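Long-range contacts in Beta/gamma crystallin domain-containing protein 1 (Homo sapiens, PDB 3CW3), which may suppress malignant melanoma by acting on the cytoskeleton, this chain being one beta/gamma-crystallin domain of the much longer protein: residues Val3-Glu8 and Pro32-Lys37; Glu17-Ile22 and Val38-Trp43; Gln23-Trp28 and Val87-Ile92; Pro49-His54 and Ser91-Val96. All coordinates share one frame; numbering follows the deposited sequence.

Contact 1: residues Val3-Glu8 and Pro32-Lys37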
loop_
_atom_site.group_PDB
_atom_site.type_symbol
_atom_site.label_atom_id
_atom_site.label_comp_id
_atom_site.label_asym_id
_atom_site.label_seq_id
_atom_site.Cartn_x
_atom_site.Cartn_y
_atom_site.Cartn_z
ATOM N N VAL A 3 -11.204 -0.044 0.855
ATOM C CA VAL A 3 -10.007 0.744 0.586
ATOM C C VAL A 3 -9.817 0.727 -0.925
ATOM O O VAL A 3 -9.921 -0.326 -1.557
ATOM C CB VAL A 3 -8.739 0.167 1.293
ATOM C CG1 VAL A 3 -8.491 -1.272 0.878
ATOM C CG2 VAL A 3 -7.527 1.024 0.949
ATOM N N VAL A 4 -9.593 1.898 -1.511
ATOM C CA VAL A 4 -9.399 1.982 -2.950
ATOM C C VAL A 4 -7.984 2.451 -3.224
ATOM O O VAL A 4 -7.431 3.269 -2.480
ATOM C CB VAL A 4 -10.412 2.952 -3.625
ATOM C CG1 VAL A 4 -11.837 2.527 -3.290
ATOM C CG2 VAL A 4 -10.161 4.382 -3.180
ATOM N N ILE A 5 -7.402 1.923 -4.292
ATOM C CA ILE A 5 -6.044 2.260 -4.666
ATOM C C ILE A 5 -5.978 2.848 -6.066
ATOM O O ILE A 5 -6.360 2.199 -7.044
ATOM C CB ILE A 5 -5.139 1.005 -4.618
ATOM C CG1 ILE A 5 -5.139 0.421 -3.203
ATOM C CG2 ILE A 5 -3.728 1.352 -5.078
ATOM C CD1 ILE A 5 -4.414 -0.900 -3.075
ATOM N N TYR A 6 -5.508 4.086 -6.155
ATOM C CA TYR A 6 -5.348 4.734 -7.448
ATOM C C TYR A 6 -3.912 4.472 -7.875
ATOM O O TYR A 6 -2.972 5.038 -7.318
ATOM C CB TYR A 6 -5.597 6.236 -7.342
ATOM C CG TYR A 6 -7.005 6.575 -6.926
ATOM C CD1 TYR A 6 -7.320 6.830 -5.590
ATOM C CD2 TYR A 6 -8.033 6.614 -7.864
ATOM C CE1 TYR A 6 -8.628 7.119 -5.202
ATOM C CE2 TYR A 6 -9.341 6.898 -7.487
ATOM C CZ TYR A 6 -9.631 7.148 -6.159
ATOM O OH TYR A 6 -10.928 7.426 -5.792
ATOM N N SER A 7 -3.756 3.588 -8.854
ATOM C CA SER A 7 -2.447 3.206 -9.371
ATOM C C SER A 7 -1.749 4.367 -10.064
ATOM O O SER A 7 -0.558 4.603 -9.860
ATOM C CB SER A 7 -2.604 2.050 -10.358
ATOM O OG SER A 7 -3.471 1.056 -9.834
ATOM N N GLU A 8 -2.501 5.090 -10.884
ATOM C CA GLU A 8 -1.959 6.217 -11.630
ATOM C C GLU A 8 -2.634 7.525 -11.231
ATOM O O GLU A 8 -3.354 8.127 -12.024
ATOM C CB GLU A 8 -2.139 5.961 -13.133
ATOM C CG GLU A 8 -3.559 5.550 -13.521
ATOM C CD GLU A 8 -3.657 5.024 -14.943
ATOM O OE1 GLU A 8 -3.025 3.988 -15.241
ATOM O OE2 GLU A 8 -4.370 5.645 -15.763
ATOM N N PRO A 32 5.149 4.021 -9.104
ATOM C CA PRO A 32 6.084 4.482 -8.066
ATOM C C PRO A 32 5.378 5.290 -6.983
ATOM O O PRO A 32 5.810 5.328 -5.828
ATOM C CB PRO A 32 7.083 5.324 -8.852
ATOM C CG PRO A 32 7.096 4.655 -10.204
ATOM C CD PRO A 32 5.623 4.414 -10.445
ATOM N N VAL A 33 4.291 5.945 -7.372
ATOM C CA VAL A 33 3.513 6.748 -6.444
ATOM C C VAL A 33 2.036 6.410 -6.607
ATOM O O VAL A 33 1.459 6.594 -7.681
ATOM C CB VAL A 33 3.714 8.258 -6.700
ATOM C CG1 VAL A 33 2.884 9.070 -5.712
ATOM C CG2 VAL A 33 5.190 8.612 -6.581
ATOM N N ILE A 34 1.429 5.910 -5.539
ATOM C CA ILE A 34 0.021 5.551 -5.575
ATOM C C ILE A 34 -0.706 6.214 -4.418
ATOM O O ILE A 34 -0.098 6.589 -3.413
ATOM C CB ILE A 34 -0.175 4.020 -5.472
ATOM C CG1 ILE A 34 0.406 3.508 -4.150
ATOM C CG2 ILE A 34 0.496 3.324 -6.654
ATOM C CD1 ILE A 34 0.221 2.020 -3.932
ATOM N N LEU A 35 -2.012 6.374 -4.573
ATOM C CA LEU A 35 -2.821 6.970 -3.526
ATOM C C LEU A 35 -3.702 5.873 -2.944
ATOM O O LEU A 35 -4.511 5.276 -3.655
ATOM C CB LEU A 35 -3.693 8.092 -4.095
ATOM C CG LEU A 35 -4.602 8.809 -3.093
ATOM C CD1 LEU A 35 -3.753 9.540 -2.056
ATOM C CD2 LEU A 35 -5.503 9.786 -3.836
ATOM N N ILE A 36 -3.509 5.591 -1.661
ATOM C CA ILE A 36 -4.294 4.583 -0.963
ATOM C C ILE A 36 -5.355 5.363 -0.203
ATOM O O ILE A 36 -5.028 6.196 0.643
ATOM C CB ILE A 36 -3.459 3.800 0.076
ATOM C CG1 ILE A 36 -2.249 3.131 -0.587
ATOM C CG2 ILE A 36 -4.341 2.771 0.767
ATOM C CD1 ILE A 36 -2.590 2.131 -1.674
ATOM N N LYS A 37 -6.620 5.100 -0.502
ATOM C CA LYS A 37 -7.700 5.802 0.166
ATOM C C LYS A 37 -8.599 4.857 0.949
ATOM O O LYS A 37 -9.418 4.137 0.368
ATOM C CB LYS A 37 -8.535 6.579 -0.860
ATOM C CG LYS A 37 -9.677 7.384 -0.249
ATOM C CD LYS A 37 -10.424 8.188 -1.310
ATOM C CE LYS A 37 -11.598 8.947 -0.706
ATOM N NZ LYS A 37 -11.149 9.912 0.333
#
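Strands 2-6 and 33-40 lie next to each other, antiparallel, in the four-stranded sheet of this Greek key beta/gamma-crystallin domain, and paired side chains run side by side in the same direction. On the face carrying V3, I5, I34 and I36, all buried, branched aliphatic groups suit both the extended backbone and the dry interior. V3 CG2 meets I36 CG2 at 3.6 Å. On the other face the pairs are V4 with K37 and Y6 with L35. V4 CG2 rests 3.6 Å from K37 CB, so the lysine lends its aliphatic root to the sheet while its amine goes on to a salt bridge with E62 of strand 61-66. Y6 presents CD1 to L35 CD2 at 3.9 Å, and K37 CB lies near the ring's edge. Two pairs of backbone hydrogen bonds fix this register. K37 N approaches V4 O at 2.8 Å almost along the C=O axis, whereas L35 N meets Y6 O at 3.2 Å in the carbonyl plane, on a lone pair. The tightest spot belongs to I36: bent at chi2 (-60°), it swings its end toward I5, pressing CD1 to 3.4 Å from I5 CG1, closer than usual for two carbons.

Contact 2: residues Glu17-Ile22 and Val38-Trp43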
loop_
_atom_site.group_PDB
_atom_site.type_symbol
_atom_site.label_atom_id
_atom_site.label_comp_id
_atom_site.label_asym_id
_atom_site.label_seq_id
_atom_site.Cartn_x
_atom_site.Cartn_y
_atom_site.Cartn_z
ATOM N N GLU A 17 -10.610 -1.366 -6.328
ATOM C CA GLU A 17 -11.496 -1.264 -5.175
ATOM C C GLU A 17 -11.430 -2.553 -4.370
ATOM O O GLU A 17 -11.836 -3.614 -4.849
ATOM C CB GLU A 17 -12.929 -0.984 -5.639
ATOM C CG GLU A 17 -13.096 0.406 -6.241
ATOM C CD GLU A 17 -14.518 0.694 -6.693
ATOM O OE1 GLU A 17 -15.466 0.199 -6.048
ATOM O OE2 GLU A 17 -14.689 1.433 -7.684
ATOM N N VAL A 18 -10.907 -2.460 -3.150
ATOM C CA VAL A 18 -10.764 -3.634 -2.290
ATOM C C VAL A 18 -11.826 -3.698 -1.195
ATOM O O VAL A 18 -11.915 -2.810 -0.346
ATOM C CB VAL A 18 -9.365 -3.660 -1.638
ATOM C CG1 VAL A 18 -9.175 -4.954 -0.845
ATOM C CG2 VAL A 18 -8.288 -3.522 -2.717
ATOM N N PHE A 19 -12.622 -4.766 -1.219
ATOM C CA PHE A 19 -13.701 -4.974 -0.247
ATOM C C PHE A 19 -13.421 -6.147 0.690
ATOM O O PHE A 19 -14.244 -6.465 1.555
ATOM C CB PHE A 19 -15.015 -5.273 -0.973
ATOM C CG PHE A 19 -15.578 -4.112 -1.735
ATOM C CD1 PHE A 19 -16.549 -3.297 -1.163
ATOM C CD2 PHE A 19 -15.163 -3.850 -3.036
ATOM C CE1 PHE A 19 -17.103 -2.239 -1.880
ATOM C CE2 PHE A 19 -15.708 -2.794 -3.759
ATOM C CZ PHE A 19 -16.680 -1.988 -3.182
ATOM N N SER A 20 -12.279 -6.801 0.524
ATOM C CA SER A 20 -11.981 -7.953 1.365
ATOM C C SER A 20 -10.500 -8.286 1.424
ATOM O O SER A 20 -9.683 -7.667 0.742
ATOM C CB SER A 20 -12.736 -9.167 0.828
ATOM O OG SER A 20 -12.387 -9.386 -0.529
ATOM N N ASP A 21 -10.170 -9.276 2.250
ATOM C CA ASP A 21 -8.795 -9.739 2.395
ATOM C C ASP A 21 -8.256 -10.227 1.055
ATOM O O ASP A 21 -8.962 -10.900 0.302
ATOM C CB ASP A 21 -8.716 -10.924 3.362
ATOM C CG ASP A 21 -9.043 -10.545 4.784
ATOM O OD1 ASP A 21 -8.347 -9.675 5.341
ATOM O OD2 ASP A 21 -9.994 -11.126 5.347
ATOM N N ILE A 22 -7.006 -9.886 0.767
ATOM C CA ILE A 22 -6.347 -10.361 -0.440
ATOM C C ILE A 22 -5.020 -10.924 0.076
ATOM O O ILE A 22 -4.125 -10.166 0.462
ATOM C CB ILE A 22 -6.082 -9.223 -1.453
ATOM C CG1 ILE A 22 -7.406 -8.582 -1.894
ATOM C CG2 ILE A 22 -5.350 -9.784 -2.669
ATOM C CD1 ILE A 22 -8.296 -9.500 -2.736
ATOM N N VAL A 38 -8.434 4.839 2.268
ATOM C CA VAL A 38 -9.287 4.002 3.096
ATOM C C VAL A 38 -10.568 4.812 3.252
ATOM O O VAL A 38 -10.586 5.846 3.923
ATOM C CB VAL A 38 -8.664 3.724 4.490
ATOM C CG1 VAL A 38 -9.692 3.053 5.399
ATOM C CG2 VAL A 38 -7.448 2.817 4.347
ATOM N N VAL A 39 -11.627 4.342 2.602
ATOM C CA VAL A 39 -12.924 5.003 2.634
ATOM C C VAL A 39 -13.618 4.738 3.962
ATOM O O VAL A 39 -14.266 5.619 4.529
ATOM C CB VAL A 39 -13.812 4.495 1.480
ATOM C CG1 VAL A 39 -15.154 5.174 1.521
ATOM C CG2 VAL A 39 -13.122 4.754 0.147
ATOM N N ARG A 40 -13.490 3.509 4.446
ATOM C CA ARG A 40 -14.077 3.128 5.719
ATOM C C ARG A 40 -13.426 1.850 6.218
ATOM O O ARG A 40 -12.915 1.044 5.428
ATOM C CB ARG A 40 -15.593 2.941 5.585
ATOM C CG ARG A 40 -16.010 2.029 4.458
ATOM C CD ARG A 40 -17.521 1.839 4.417
ATOM N NE ARG A 40 -17.889 0.909 3.357
ATOM C CZ ARG A 40 -18.120 1.258 2.097
ATOM N NH1 ARG A 40 -18.041 2.531 1.725
ATOM N NH2 ARG A 40 -18.402 0.322 1.198
ATOM N N GLY A 41 -13.427 1.682 7.535
ATOM C CA GLY A 41 -12.838 0.498 8.131
ATOM C C GLY A 41 -11.362 0.668 8.428
ATOM O O GLY A 41 -10.830 1.783 8.410
ATOM N N CYS A 42 -10.705 -0.450 8.715
ATOM C CA CYS A 42 -9.284 -0.459 9.017
ATOM C C CYS A 42 -8.629 -1.524 8.156
ATOM O O CYS A 42 -9.227 -2.564 7.870
ATOM C CB CYS A 42 -9.055 -0.759 10.500
ATOM S SG CYS A 42 -9.827 0.456 11.605
ATOM N N TRP A 43 -7.398 -1.263 7.742
ATOM C CA TRP A 43 -6.686 -2.196 6.886
ATOM C C TRP A 43 -5.214 -2.273 7.225
ATOM O O TRP A 43 -4.686 -1.430 7.942
ATOM C CB TRP A 43 -6.818 -1.766 5.427
ATOM C CG TRP A 43 -8.228 -1.676 4.953
ATOM C CD1 TRP A 43 -9.135 -0.693 5.236
ATOM C CD2 TRP A 43 -8.906 -2.626 4.131
ATOM N NE1 TRP A 43 -10.343 -0.978 4.637
ATOM C CE2 TRP A 43 -10.227 -2.160 3.953
ATOM C CE3 TRP A 43 -8.525 -3.833 3.528
ATOM C CZ2 TRP A 43 -11.171 -2.858 3.196
ATOM C CZ3 TRP A 43 -9.467 -4.528 2.773
ATOM C CH2 TRP A 43 -10.773 -4.037 2.616
#
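The six-membered end of the W43 indole is pushed against the chain where strand 16-18 gives way to loop. V18 touches it twice: its CG1, anti to the backbone N, comes within 3.7 Å of W43 CZ3, and its carbonyl O approaches W43 CH2 obliquely at 3.4 Å. Beyond, S20 O reaches the ring edge, 3.7 Å from W43 CZ3, and F19 C lies at the same edge. A broad, flat tryptophan suits this spot because it can span from its own strand to a backbone in the other sheet. At the far end of the indole, NE1 turns back to R40 O, three residues earlier and 3.4 Å away, a weak but fairly straight bond that makes this a tryptophan corner. Between R40 and W43 the chain turns through G41, whose backbone angles call for glycine, just after the classic beta bulge of V39 and R40 facing K2. Further out, the indole stacks on the H94 ring and packs on V3. No hydrogen bond joins the two segments, so shape and dispersion hold them, with the ring edge meeting S20 O, probably a mildly favourable electrostatic match.

Contact 3: residues Gln23-Trp28 and Val87-Ile92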
loop_
_atom_site.group_PDB
_atom_site.type_symbol
_atom_site.label_atom_id
_atom_site.label_comp_id
_atom_site.label_asym_id
_atom_site.label_seq_id
_atom_site.Cartn_x
_atom_site.Cartn_y
_atom_site.Cartn_z
ATOM N N GLN A 23 -4.905 -12.250 0.101
ATOM C CA GLN A 23 -3.701 -12.916 0.600
ATOM C C GLN A 23 -2.474 -12.757 -0.280
ATOM O O GLN A 23 -1.360 -13.015 0.159
ATOM C CB GLN A 23 -3.950 -14.410 0.803
ATOM C CG GLN A 23 -5.010 -14.736 1.826
ATOM C CD GLN A 23 -5.091 -16.223 2.106
ATOM O OE1 GLN A 23 -4.928 -17.044 1.198
ATOM N NE2 GLN A 23 -5.355 -16.578 3.363
ATOM N N ASP A 24 -2.673 -12.359 -1.528
ATOM C CA ASP A 24 -1.540 -12.171 -2.423
ATOM C C ASP A 24 -1.836 -11.112 -3.478
ATOM O O ASP A 24 -2.595 -11.358 -4.421
ATOM C CB ASP A 24 -1.170 -13.493 -3.104
ATOM C CG ASP A 24 0.139 -13.406 -3.869
ATOM O OD1 ASP A 24 0.600 -12.275 -4.134
ATOM O OD2 ASP A 24 0.707 -14.467 -4.215
ATOM N N CYS A 25 -1.233 -9.937 -3.301
ATOM C CA CYS A 25 -1.384 -8.809 -4.223
ATOM C C CYS A 25 -0.074 -8.608 -4.982
ATOM O O CYS A 25 0.078 -7.621 -5.702
ATOM C CB CYS A 25 -1.649 -7.500 -3.463
ATOM S SG CYS A 25 -2.944 -7.504 -2.235
ATOM N N SER A 26 0.870 -9.528 -4.813
ATOM C CA SER A 26 2.182 -9.378 -5.444
ATOM C C SER A 26 2.210 -9.324 -6.970
ATOM O O SER A 26 3.170 -8.815 -7.548
ATOM C CB SER A 26 3.139 -10.472 -4.951
ATOM O OG SER A 26 2.778 -11.748 -5.442
ATOM N N SER A 27 1.171 -9.833 -7.626
ATOM C CA SER A 27 1.137 -9.806 -9.082
ATOM C C SER A 27 0.635 -8.456 -9.588
ATOM O O SER A 27 0.704 -8.173 -10.782
ATOM C CB SER A 27 0.232 -10.917 -9.618
ATOM O OG SER A 27 -1.132 -10.595 -9.414
ATOM N N TRP A 28 0.122 -7.632 -8.678
ATOM C CA TRP A 28 -0.401 -6.315 -9.041
ATOM C C TRP A 28 0.717 -5.363 -9.470
ATOM O O TRP A 28 1.639 -5.093 -8.696
ATOM C CB TRP A 28 -1.133 -5.679 -7.857
ATOM C CG TRP A 28 -2.344 -6.418 -7.353
ATOM C CD1 TRP A 28 -2.741 -7.687 -7.680
ATOM C CD2 TRP A 28 -3.292 -5.936 -6.391
ATOM N NE1 TRP A 28 -3.878 -8.021 -6.977
ATOM C CE2 TRP A 28 -4.236 -6.965 -6.179
ATOM C CE3 TRP A 28 -3.431 -4.733 -5.684
ATOM C CZ2 TRP A 28 -5.308 -6.829 -5.290
ATOM C CZ3 TRP A 28 -4.495 -4.597 -4.798
ATOM C CH2 TRP A 28 -5.422 -5.642 -4.610
ATOM N N VAL A 87 5.378 0.551 -6.709
ATOM C CA VAL A 87 5.148 0.122 -5.338
ATOM C C VAL A 87 4.601 -1.298 -5.406
ATOM O O VAL A 87 3.702 -1.584 -6.196
ATOM C CB VAL A 87 4.111 1.028 -4.632
ATOM C CG1 VAL A 87 3.658 0.389 -3.321
ATOM C CG2 VAL A 87 4.718 2.397 -4.365
ATOM N N VAL A 88 5.155 -2.193 -4.597
ATOM C CA VAL A 88 4.679 -3.567 -4.576
ATOM C C VAL A 88 4.049 -3.896 -3.225
ATOM O O VAL A 88 4.657 -3.681 -2.173
ATOM C CB VAL A 88 5.823 -4.570 -4.850
ATOM C CG1 VAL A 88 5.307 -5.998 -4.701
ATOM C CG2 VAL A 88 6.381 -4.356 -6.255
ATOM N N ILE A 89 2.823 -4.405 -3.265
ATOM C CA ILE A 89 2.107 -4.790 -2.055
ATOM C C ILE A 89 1.977 -6.312 -2.059
ATOM O O ILE A 89 1.528 -6.901 -3.048
ATOM C CB ILE A 89 0.697 -4.146 -2.006
ATOM C CG1 ILE A 89 0.819 -2.621 -2.005
ATOM C CG2 ILE A 89 -0.046 -4.604 -0.759
ATOM C CD1 ILE A 89 -0.517 -1.897 -2.045
ATOM N N GLY A 90 2.380 -6.946 -0.959
ATOM C CA GLY A 90 2.318 -8.397 -0.866
ATOM C C GLY A 90 0.935 -8.946 -0.566
ATOM O O GLY A 90 0.511 -9.946 -1.142
ATOM N N SER A 91 0.234 -8.297 0.350
ATOM C CA SER A 91 -1.105 -8.724 0.726
ATOM C C SER A 91 -1.797 -7.601 1.474
ATOM O O SER A 91 -1.141 -6.712 2.023
ATOM C CB SER A 91 -1.044 -9.996 1.589
ATOM O OG SER A 91 -0.104 -9.871 2.645
ATOM N N ILE A 92 -3.123 -7.636 1.475
ATOM C CA ILE A 92 -3.921 -6.616 2.136
ATOM C C ILE A 92 -4.900 -7.300 3.081
ATOM O O ILE A 92 -5.690 -8.156 2.666
ATOM C CB ILE A 92 -4.690 -5.765 1.088
ATOM C CG1 ILE A 92 -3.687 -4.960 0.255
ATOM C CG2 ILE A 92 -5.699 -4.864 1.774
ATOM C CD1 ILE A 92 -4.313 -4.110 -0.851
HETATM O O HOH W 1 1.622 -5.269 -5.746
HETATM O O HOH W 2 3.507 -3.057 -8.412
#
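Residues 23-28 have no regular secondary structure; C25 to W28 form a type I turn, closed by W28 N bonding to C25 O. The loop lies along residues 87-92 with D24 nearest S91 and S26 nearest G90. C25 N donates to G90 O at 2.8 Å, arriving 53° above the carbonyl plane and so not on a lone pair, next to the classic bulge that G90 and S91 make against Y46. Farther along, water replaces direct pairing: I89 N donates to water 1 at 2.9 Å, which also lies by C25 O and W28 O. Water 2 bridges W28 O (2.8 Å) and V87 O (2.7 Å). In the crystallin domain this ties the loop of the first Greek key to the last strand of the second. D24 shapes that loop through an Asx turn, its OD1 gripped by S26 N at 2.8 Å and by S26 OG at 2.6 Å, the latter on the syn lone pair. C25, small and apolar enough for a buried site, aims SG at I92 CG1, 3.6 Å away, and sets CB over the centre of one W28 ring face. I92 and W28 cross nearly at right angles, I92 CD1 lying 4.0 Å from W28 CZ3.

Contact 4: residues Pro49-His54 and Ser91-Val96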
loop_
_atom_site.group_PDB
_atom_site.type_symbol
_atom_site.label_atom_id
_atom_site.label_comp_id
_atom_site.label_asym_id
_atom_site.label_seq_id
_atom_site.Cartn_x
_atom_site.Cartn_y
_atom_site.Cartn_z
ATOM N N PRO A 49 3.165 -11.745 0.660
ATOM C CA PRO A 49 1.889 -12.459 0.611
ATOM C C PRO A 49 1.594 -13.145 1.942
ATOM O O PRO A 49 2.491 -13.354 2.757
ATOM C CB PRO A 49 2.100 -13.466 -0.519
ATOM C CG PRO A 49 3.048 -12.755 -1.431
ATOM C CD PRO A 49 4.041 -12.167 -0.446
ATOM N N ASN A 50 0.328 -13.487 2.153
ATOM C CA ASN A 50 -0.104 -14.162 3.366
ATOM C C ASN A 50 0.126 -13.365 4.648
ATOM O O ASN A 50 0.373 -13.933 5.715
ATOM C CB ASN A 50 0.562 -15.536 3.451
ATOM C CG ASN A 50 0.200 -16.415 2.265
ATOM O OD1 ASN A 50 -0.977 -16.630 1.983
ATOM N ND2 ASN A 50 1.207 -16.912 1.561
ATOM N N PHE A 51 0.047 -12.044 4.522
ATOM C CA PHE A 51 0.178 -11.136 5.652
ATOM C C PHE A 51 1.460 -11.313 6.461
ATOM O O PHE A 51 1.429 -11.452 7.683
ATOM C CB PHE A 51 -1.063 -11.304 6.535
ATOM C CG PHE A 51 -2.338 -11.467 5.741
ATOM C CD1 PHE A 51 -3.033 -12.676 5.744
ATOM C CD2 PHE A 51 -2.810 -10.427 4.943
ATOM C CE1 PHE A 51 -4.174 -12.850 4.962
ATOM C CE2 PHE A 51 -3.949 -10.587 4.158
ATOM C CZ PHE A 51 -4.634 -11.804 4.167
ATOM N N GLU A 52 2.591 -11.287 5.763
ATOM C CA GLU A 52 3.898 -11.446 6.389
ATOM C C GLU A 52 4.791 -10.279 5.990
ATOM O O GLU A 52 4.453 -9.519 5.082
ATOM C CB GLU A 52 4.555 -12.749 5.919
ATOM C CG GLU A 52 3.802 -14.019 6.273
ATOM C CD GLU A 52 3.732 -14.252 7.767
ATOM O OE1 GLU A 52 4.691 -13.875 8.474
ATOM O OE2 GLU A 52 2.729 -14.826 8.236
ATOM N N GLY A 53 5.932 -10.150 6.662
ATOM C CA GLY A 53 6.869 -9.084 6.347
ATOM C C GLY A 53 6.515 -7.763 6.995
ATOM O O GLY A 53 5.691 -7.718 7.909
ATOM N N HIS A 54 7.137 -6.680 6.533
ATOM C CA HIS A 54 6.841 -5.372 7.094
ATOM C C HIS A 54 5.378 -5.055 6.850
ATOM O O HIS A 54 4.754 -5.608 5.937
ATOM C CB HIS A 54 7.731 -4.289 6.474
ATOM C CG HIS A 54 9.150 -4.333 6.953
ATOM N ND1 HIS A 54 9.923 -3.200 7.095
ATOM C CD2 HIS A 54 9.940 -5.374 7.308
ATOM C CE1 HIS A 54 11.128 -3.541 7.516
ATOM N NE2 HIS A 54 11.164 -4.855 7.653
ATOM N N SER A 91 0.234 -8.297 0.350
ATOM C CA SER A 91 -1.105 -8.724 0.726
ATOM C C SER A 91 -1.797 -7.601 1.474
ATOM O O SER A 91 -1.141 -6.712 2.023
ATOM C CB SER A 91 -1.044 -9.996 1.589
ATOM O OG SER A 91 -0.104 -9.871 2.645
ATOM N N ILE A 92 -3.123 -7.636 1.475
ATOM C CA ILE A 92 -3.921 -6.616 2.136
ATOM C C ILE A 92 -4.900 -7.300 3.081
ATOM O O ILE A 92 -5.690 -8.156 2.666
ATOM C CB ILE A 92 -4.690 -5.765 1.088
ATOM C CG1 ILE A 92 -3.687 -4.960 0.255
ATOM C CG2 ILE A 92 -5.699 -4.864 1.774
ATOM C CD1 ILE A 92 -4.313 -4.110 -0.851
ATOM N N ARG A 93 -4.830 -6.926 4.354
ATOM C CA ARG A 93 -5.697 -7.504 5.368
ATOM C C ARG A 93 -6.850 -6.570 5.713
ATOM O O ARG A 93 -6.654 -5.389 6.004
ATOM C CB ARG A 93 -4.888 -7.813 6.631
ATOM C CG ARG A 93 -5.644 -8.621 7.682
ATOM C CD ARG A 93 -5.615 -10.118 7.370
ATOM N NE ARG A 93 -6.089 -10.908 8.507
ATOM C CZ ARG A 93 -7.369 -11.072 8.833
ATOM N NH1 ARG A 93 -8.328 -10.510 8.105
ATOM N NH2 ARG A 93 -7.690 -11.788 9.905
ATOM N N HIS A 94 -8.055 -7.123 5.678
ATOM C CA HIS A 94 -9.276 -6.393 5.987
ATOM C C HIS A 94 -9.540 -6.584 7.479
ATOM O O HIS A 94 -9.962 -7.657 7.912
ATOM C CB HIS A 94 -10.421 -6.961 5.136
ATOM C CG HIS A 94 -11.747 -6.310 5.374
ATOM N ND1 HIS A 94 -11.874 -5.005 5.800
ATOM C CD2 HIS A 94 -13.008 -6.773 5.197
ATOM C CE1 HIS A 94 -13.155 -4.693 5.874
ATOM N NE2 HIS A 94 -13.864 -5.747 5.513
ATOM N N VAL A 95 -9.270 -5.543 8.264
ATOM C CA VAL A 95 -9.458 -5.620 9.706
ATOM C C VAL A 95 -10.928 -5.634 10.109
ATOM O O VAL A 95 -11.623 -4.618 10.024
ATOM C CB VAL A 95 -8.741 -4.462 10.423
ATOM C CG1 VAL A 95 -8.912 -4.597 11.928
ATOM C CG2 VAL A 95 -7.262 -4.470 10.057
ATOM N N VAL A 96 -11.378 -6.808 10.544
ATOM C CA VAL A 96 -12.751 -7.047 10.975
ATOM C C VAL A 96 -13.729 -6.876 9.813
ATOM O O VAL A 96 -13.268 -6.520 8.705
ATOM C CB VAL A 96 -13.134 -6.104 12.143
ATOM C CG1 VAL A 96 -14.523 -6.433 12.661
ATOM C CG2 VAL A 96 -12.117 -6.248 13.266
ATOM O OXT VAL A 96 -14.940 -7.110 10.012
#
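The folded hairpin of the second Greek key, a signature of beta/gamma-crystallins, is fastened here by a serine on the domain's last strand. S91 holds its hydroxyl between its own backbone N and carbonyl carbon (chi1 49°), which directs OG into the bend of the hairpin. There OG accepts a hydrogen bond from F51 N at 2.9 Å, somewhat bent at 140°, and is also bonded to Q48 O. Two bonds thus grip one hydroxyl, and a serine is short enough to fit so close to the backbone. N50 and F51 both take positive phi, winding the chain left-handed and bringing the amide round to S91, while G53 occupies a conformation that demands glycine. The F51 ring lies against the strand. Its CE2 edge meets I92 O at 3.3 Å in the ring plane, and R93 covers one face, with CD 3.6 Å from the F51 ring centroid and close to the normal, a clear CH-pi contact. The guanidinium, its CZ 5.5 Å from the F51 centroid, adds at most a weak cation-pi attraction; R93 bends at chi2 and its NH1 forms a salt bridge with D21. Strand 91-95 pairs with strand 42-46 on one side and, at I92, with I22 of the first Greek key, and the hairpin bends over its S91 end before the chain enters strand 55-58.

In the fold
Contact 1 knits neighbouring strands of the four-stranded sheet with regular backbone bonds and lies nearest the chain's centre; its I5 reaches I92 and W28, so the interior is shared with contact 3. These two have five buried residues each; contacts 2 and 4, with two each, lie nearer the surface, contact 4 about 17 Å from contact 1 between centres. Contact 2 sets W43, at the start of the second key, against the end of strand 16-18 with no hydrogen bond between the segments; contact 3 joins a first-key loop to the last strand through one amide bond and water bridges. Contact 4 works through a hydroxyl and an aromatic face. Contacts 3 and 4 share S91 and I92, and D21 of contact 2 binds R93 and H94.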